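Local coordinates for type VI secretion system component (Escherichia coli O6, PDB 2P5Z), which serves as a component of the type VI secretion system and resembles the phage T4 tail proteins gp27 and gp5, probably forming part of the cell-puncturing device, at the interface of chains A and B. Numbering follows the deposited sequence. Chains: chain A/B, Type VI secretion system component.

Contact 1 and contact 2 are two separate patches of the same interface between chains A and B, with the centres of their C-alpha atoms about 40 Å apart. They share no residue. Contact 2 pairs strand 230-237 of chain A with strand 85-99 of chain B, in the region of the gp27-like part. Contact 1 joins the end of strand 451-456 of chain A to the start of strand 387-391 of chain B, near the OB-type region. Different faces of the one protein meet in each. In the deposited trimer the chains thus meet at two distant levels, which would fit the trimeric gp27 and gp5.

Contact 1: the interface of chains A and B. Residues chain A 456-459, 465; chain B 167, 384-388, 453, 470.
A:Glu457 and B:Thr386 form a parallel beta bridge, the tight part of this contact. The amide N of A:Glu458 gives a fairly straight hydrogen bond (155° at H) to B:Thr386 O at 2.6 Å. It reaches a lone pair in the carbonyl plane. Beside it, the hydroxyl end of A:Tyr465 meets the methyl of B:Thr386. CE1 of A:Tyr465 lies 3.7 Å from CG2 of B:Thr386. The threonine methyl sits between its own backbone N and carbonyl carbon, while OG1 is roughly anti to N. A:Glu457 has CG anti to the backbone N. Its extended chain crosses B:Pro388 at about a right angle, with CG 3.7 Å from CD of the proline. CG of A:Glu458 takes the crowded position (chi1 51°), and its CB rests against CD2 of B:Leu387.

The looser margins are polar and rest on the tips of longer chains. On one flank, the bent chain of B:Lys470 brings NZ to OE2 of A:Glu457, a salt bridge of 2.8 Å on the syn lone pair. On the other, OH of B:Tyr167 hydrogen-bonds OE1 of A:Glu458 at 2.7 Å. The carboxylate and ring planes are 35° apart. The patch joins mainly the OB-type part of one chain to that of the next, with B:Tyr167 coming from the gp27-like part, and likely stabilises the assembly.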
loop_
_atom_site.group_PDB
_atom_site.type_symbol
_atom_site.label_atom_id
_atom_site.label_comp_id
_atom_site.label_asym_id
_atom_site.label_seq_id
_atom_site.Cartn_x
_atom_site.Cartn_y
_atom_site.Cartn_z
ATOM N N PHE A 456 -12.727 -20.174 9.537
ATOM C CA PHE A 456 -11.523 -20.592 8.842
ATOM C C PHE A 456 -10.348 -20.492 9.760
ATOM O O PHE A 456 -10.067 -19.427 10.314
ATOM C CB PHE A 456 -11.308 -19.726 7.604
ATOM C CG PHE A 456 -12.400 -19.860 6.581
ATOM C CD1 PHE A 456 -12.353 -20.864 5.646
ATOM C CD2 PHE A 456 -13.489 -19.007 6.591
ATOM C CE1 PHE A 456 -13.349 -20.998 4.711
ATOM C CE2 PHE A 456 -14.496 -19.147 5.660
ATOM C CZ PHE A 456 -14.421 -20.149 4.715
ATOM N N GLU A 457 -9.673 -21.615 9.929
ATOM C CA GLU A 457 -8.598 -21.711 10.884
ATOM C C GLU A 457 -7.410 -20.872 10.395
ATOM O O GLU A 457 -6.953 -21.036 9.265
ATOM C CB GLU A 457 -8.231 -23.176 11.052
ATOM C CG GLU A 457 -7.302 -23.446 12.173
ATOM C CD GLU A 457 -7.150 -24.919 12.421
ATOM O OE1 GLU A 457 -6.594 -25.625 11.548
ATOM O OE2 GLU A 457 -7.594 -25.369 13.494
ATOM N N GLU A 458 -6.940 -19.976 11.266
ATOM C CA GLU A 458 -6.016 -18.852 10.955
ATOM C C GLU A 458 -6.248 -18.065 9.651
ATOM O O GLU A 458 -5.303 -17.661 9.000
ATOM C CB GLU A 458 -4.529 -19.194 11.188
ATOM C CG GLU A 458 -3.994 -20.480 10.558
ATOM C CD GLU A 458 -2.774 -21.018 11.284
ATOM O OE1 GLU A 458 -1.815 -20.237 11.492
ATOM O OE2 GLU A 458 -2.773 -22.220 11.646
ATOM N N GLY A 459 -7.512 -17.847 9.292
ATOM C CA GLY A 459 -7.865 -17.045 8.124
ATOM C C GLY A 459 -7.665 -17.753 6.795
ATOM O O GLY A 459 -7.914 -17.180 5.740
ATOM N N TYR A 465 -14.351 -24.799 8.906
ATOM C CA TYR A 465 -15.061 -25.605 9.872
ATOM C C TYR A 465 -16.365 -24.919 10.238
ATOM O O TYR A 465 -16.542 -23.730 9.958
ATOM C CB TYR A 465 -14.202 -25.919 11.107
ATOM C CG TYR A 465 -13.879 -24.732 11.970
ATOM C CD1 TYR A 465 -12.703 -24.002 11.774
ATOM C CD2 TYR A 465 -14.738 -24.339 13.001
ATOM C CE1 TYR A 465 -12.408 -22.902 12.571
ATOM C CE2 TYR A 465 -14.453 -23.244 13.798
ATOM C CZ TYR A 465 -13.286 -22.532 13.580
ATOM O OH TYR A 465 -13.019 -21.444 14.372
ATOM N N TYR B 167 3.167 -12.745 16.803
ATOM C CA TYR B 167 2.629 -13.624 15.767
ATOM C C TYR B 167 2.716 -12.943 14.394
ATOM O O TYR B 167 2.224 -11.824 14.219
ATOM C CB TYR B 167 1.187 -14.036 16.107
ATOM C CG TYR B 167 0.563 -15.026 15.137
ATOM C CD1 TYR B 167 -0.207 -14.597 14.043
ATOM C CD2 TYR B 167 0.754 -16.382 15.298
ATOM C CE1 TYR B 167 -0.767 -15.501 13.155
ATOM C CE2 TYR B 167 0.205 -17.296 14.411
ATOM C CZ TYR B 167 -0.562 -16.856 13.351
ATOM O OH TYR B 167 -1.106 -17.792 12.491
ATOM N N ALA B 384 -7.302 -12.520 12.391
ATOM C CA ALA B 384 -8.523 -12.991 11.778
ATOM C C ALA B 384 -8.491 -14.489 11.905
ATOM O O ALA B 384 -7.417 -15.094 11.982
ATOM C CB ALA B 384 -8.572 -12.597 10.312
ATOM N N GLY B 385 -9.657 -15.102 11.919
ATOM C CA GLY B 385 -9.711 -16.543 12.103
ATOM C C GLY B 385 -9.221 -17.003 13.467
ATOM O O GLY B 385 -9.004 -16.210 14.392
ATOM N N THR B 386 -9.000 -18.299 13.571
ATOM C CA THR B 386 -8.821 -18.924 14.852
ATOM C C THR B 386 -7.515 -19.721 14.901
ATOM O O THR B 386 -7.018 -20.184 13.871
ATOM C CB THR B 386 -10.044 -19.807 15.145
ATOM O OG1 THR B 386 -10.249 -19.864 16.553
ATOM C CG2 THR B 386 -9.873 -21.204 14.592
ATOM N N LEU B 387 -6.927 -19.859 16.083
ATOM C CA LEU B 387 -5.726 -20.701 16.197
ATOM C C LEU B 387 -6.041 -22.010 16.911
ATOM O O LEU B 387 -6.686 -22.005 17.964
ATOM C CB LEU B 387 -4.591 -19.980 16.925
ATOM C CG LEU B 387 -4.004 -18.747 16.256
ATOM C CD1 LEU B 387 -2.893 -18.204 17.129
ATOM C CD2 LEU B 387 -3.503 -19.124 14.868
ATOM N N PRO B 388 -5.596 -23.132 16.339
ATOM C CA PRO B 388 -5.768 -24.404 17.028
ATOM C C PRO B 388 -4.820 -24.502 18.220
ATOM O O PRO B 388 -3.687 -24.013 18.161
ATOM C CB PRO B 388 -5.393 -25.438 15.967
ATOM C CG PRO B 388 -4.462 -24.722 15.041
ATOM C CD PRO B 388 -4.906 -23.278 15.043
ATOM N N SER B 453 -10.143 -24.117 19.762
ATOM C CA SER B 453 -9.935 -23.013 18.850
ATOM C C SER B 453 -9.748 -21.743 19.642
ATOM O O SER B 453 -10.562 -21.424 20.513
ATOM C CB SER B 453 -11.113 -22.872 17.904
ATOM O OG SER B 453 -10.946 -23.759 16.816
ATOM N N LYS B 470 -12.699 -28.412 19.189
ATOM C CA LYS B 470 -12.672 -29.178 17.939
ATOM C C LYS B 470 -12.993 -30.659 18.130
ATOM O O LYS B 470 -12.100 -31.506 18.090
ATOM C CB LYS B 470 -11.331 -29.007 17.223
ATOM C CG LYS B 470 -11.025 -27.560 16.861
ATOM C CD LYS B 470 -10.198 -27.449 15.583
ATOM C CE LYS B 470 -8.754 -27.851 15.811
ATOM N NZ LYS B 470 -8.020 -27.917 14.512
#

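Contact 2: the interface of chains A and B. Residues chain A 235-238; chain B 58, 62, 92-96.
The phenol ring of A:Tyr237 forms the apolar centre. B:Pro58, in the short 3-10 helix 58-60, comes up under one face of the ring. Its CG lies over the middle of that face, 3.7 Å from the ring centroid, in a CH-pi contact. The proline CB reaches towards the CG end of the ring, and the two side chains cross obliquely. A:Tyr237 has CG anti to the carbonyl carbon and beside the backbone N (chi1 -69°). This turns the ring towards the proline. At the root of the side chain, CD1 of B:Leu62 packs 3.9 Å from CB of A:Tyr237. On the opposite side of the strand pair, the methyl CB of A:Ala236 lies 3.8 Å from CG of B:Lys95. The lysine chain runs on extended past that methyl.

Around these groups, the backbones pair as antiparallel strands. A:Tyr237 and B:Phe94 exchange two hydrogen bonds. The N of A:Tyr237 gives to B:Phe94 O at 2.8 Å, nearly along the C=O axis. In return, B:Phe94 N gives to A:Tyr237 O at 2.9 Å, in the carbonyl plane.

At the far end, A:Thr235 N donates to B:His96 O at 3.0 Å. The return bond differs. B:His96 N is 3.0 Å from the hydroxyl OG1 of A:Thr235 and donates to it (159° at H), while its bond to A:Thr235 O is weak. OG1 holds the crowded position between the backbone N and the carbonyl carbon (chi1 65°), which brings the hydroxyl to that amide. The hydroxyl thus appears to stand in for the backbone acceptor.

In the fold, the site is an edge-to-edge junction. Strand 230-237 of chain A runs beside strand 85-99 of chain B and carries beta pairing from one subunit to the next.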
loop_
_atom_site.group_PDB
_atom_site.type_symbol
_atom_site.label_atom_id
_atom_site.label_comp_id
_atom_site.label_asym_id
_atom_site.label_seq_id
_atom_site.Cartn_x
_atom_site.Cartn_y
_atom_site.Cartn_z
ATOM N N THR A 235 25.462 -6.642 -11.011
ATOM C CA THR A 235 24.961 -7.655 -10.108
ATOM C C THR A 235 24.452 -7.011 -8.856
ATOM O O THR A 235 24.790 -5.871 -8.558
ATOM C CB THR A 235 26.046 -8.591 -9.607
ATOM O OG1 THR A 235 26.953 -7.832 -8.814
ATOM C CG2 THR A 235 26.778 -9.322 -10.731
ATOM N N ALA A 236 23.642 -7.764 -8.117
ATOM C CA ALA A 236 23.115 -7.327 -6.832
ATOM C C ALA A 236 22.913 -8.565 -5.980
ATOM O O ALA A 236 22.387 -9.579 -6.452
ATOM C CB ALA A 236 21.800 -6.573 -6.999
ATOM N N TYR A 237 23.364 -8.492 -4.738
ATOM C CA TYR A 237 23.280 -9.620 -3.830
ATOM C C TYR A 237 22.863 -9.056 -2.520
ATOM O O TYR A 237 23.346 -8.005 -2.101
ATOM C CB TYR A 237 24.620 -10.314 -3.660
ATOM C CG TYR A 237 25.111 -11.060 -4.872
ATOM C CD1 TYR A 237 25.830 -10.409 -5.881
ATOM C CD2 TYR A 237 24.914 -12.423 -4.992
ATOM C CE1 TYR A 237 26.303 -11.106 -6.989
ATOM C CE2 TYR A 237 25.396 -13.122 -6.094
ATOM C CZ TYR A 237 26.076 -12.455 -7.085
ATOM O OH TYR A 237 26.537 -13.152 -8.174
ATOM N N SER A 238 21.940 -9.742 -1.868
ATOM C CA SER A 238 21.345 -9.199 -0.670
ATOM C C SER A 238 21.388 -10.236 0.422
ATOM O O SER A 238 21.790 -11.378 0.190
ATOM C CB SER A 238 19.907 -8.769 -0.948
ATOM O OG SER A 238 19.546 -7.706 -0.086
ATOM N N PRO B 58 30.892 -11.488 -3.811
ATOM C CA PRO B 58 29.935 -11.163 -2.739
ATOM C C PRO B 58 30.246 -11.829 -1.396
ATOM O O PRO B 58 30.116 -11.187 -0.347
ATOM C CB PRO B 58 28.585 -11.636 -3.303
ATOM C CG PRO B 58 28.908 -12.438 -4.511
ATOM C CD PRO B 58 30.203 -11.906 -5.041
ATOM N N LEU B 62 29.565 -9.754 2.013
ATOM C CA LEU B 62 28.270 -9.930 2.699
ATOM C C LEU B 62 28.424 -10.515 4.082
ATOM O O LEU B 62 29.171 -11.463 4.273
ATOM C CB LEU B 62 27.342 -10.833 1.896
ATOM C CG LEU B 62 26.806 -10.222 0.602
ATOM C CD1 LEU B 62 26.043 -11.287 -0.210
ATOM C CD2 LEU B 62 25.957 -8.973 0.917
ATOM N N THR B 92 25.136 -5.571 4.288
ATOM C CA THR B 92 23.872 -6.242 4.016
ATOM C C THR B 92 23.693 -6.560 2.534
ATOM O O THR B 92 23.075 -7.550 2.166
ATOM C CB THR B 92 22.760 -5.330 4.505
ATOM O OG1 THR B 92 22.562 -5.584 5.897
ATOM C CG2 THR B 92 21.474 -5.526 3.738
ATOM N N GLY B 93 24.260 -5.718 1.678
ATOM C CA GLY B 93 24.035 -5.830 0.250
ATOM C C GLY B 93 25.298 -5.513 -0.509
ATOM O O GLY B 93 26.139 -4.742 -0.053
ATOM N N PHE B 94 25.432 -6.098 -1.682
ATOM C CA PHE B 94 26.619 -5.887 -2.446
ATOM C C PHE B 94 26.225 -5.832 -3.893
ATOM O O PHE B 94 25.453 -6.675 -4.369
ATOM C CB PHE B 94 27.623 -7.016 -2.198
ATOM C CG PHE B 94 28.751 -7.057 -3.185
ATOM C CD1 PHE B 94 29.771 -6.114 -3.131
ATOM C CD2 PHE B 94 28.795 -8.038 -4.168
ATOM C CE1 PHE B 94 30.807 -6.146 -4.038
ATOM C CE2 PHE B 94 29.843 -8.090 -5.082
ATOM C CZ PHE B 94 30.850 -7.143 -5.010
ATOM N N LYS B 95 26.771 -4.846 -4.597
ATOM C CA LYS B 95 26.530 -4.703 -6.021
ATOM C C LYS B 95 27.829 -4.481 -6.775
ATOM O O LYS B 95 28.647 -3.667 -6.367
ATOM C CB LYS B 95 25.612 -3.505 -6.258
ATOM C CG LYS B 95 24.165 -3.754 -5.982
ATOM C CD LYS B 95 23.466 -2.464 -5.764
ATOM C CE LYS B 95 21.979 -2.629 -5.997
ATOM N NZ LYS B 95 21.321 -1.328 -5.697
ATOM N N HIS B 96 28.032 -5.201 -7.869
ATOM C CA HIS B 96 29.063 -4.801 -8.815
ATOM C C HIS B 96 28.375 -3.945 -9.883
ATOM O O HIS B 96 27.508 -4.421 -10.592
ATOM C CB HIS B 96 29.725 -6.031 -9.432
ATOM C CG HIS B 96 30.889 -5.728 -10.337
ATOM N ND1 HIS B 96 31.933 -6.614 -10.520
ATOM C CD2 HIS B 96 31.174 -4.653 -11.115
ATOM C CE1 HIS B 96 32.799 -6.103 -11.374
ATOM N NE2 HIS B 96 32.362 -4.914 -11.749
#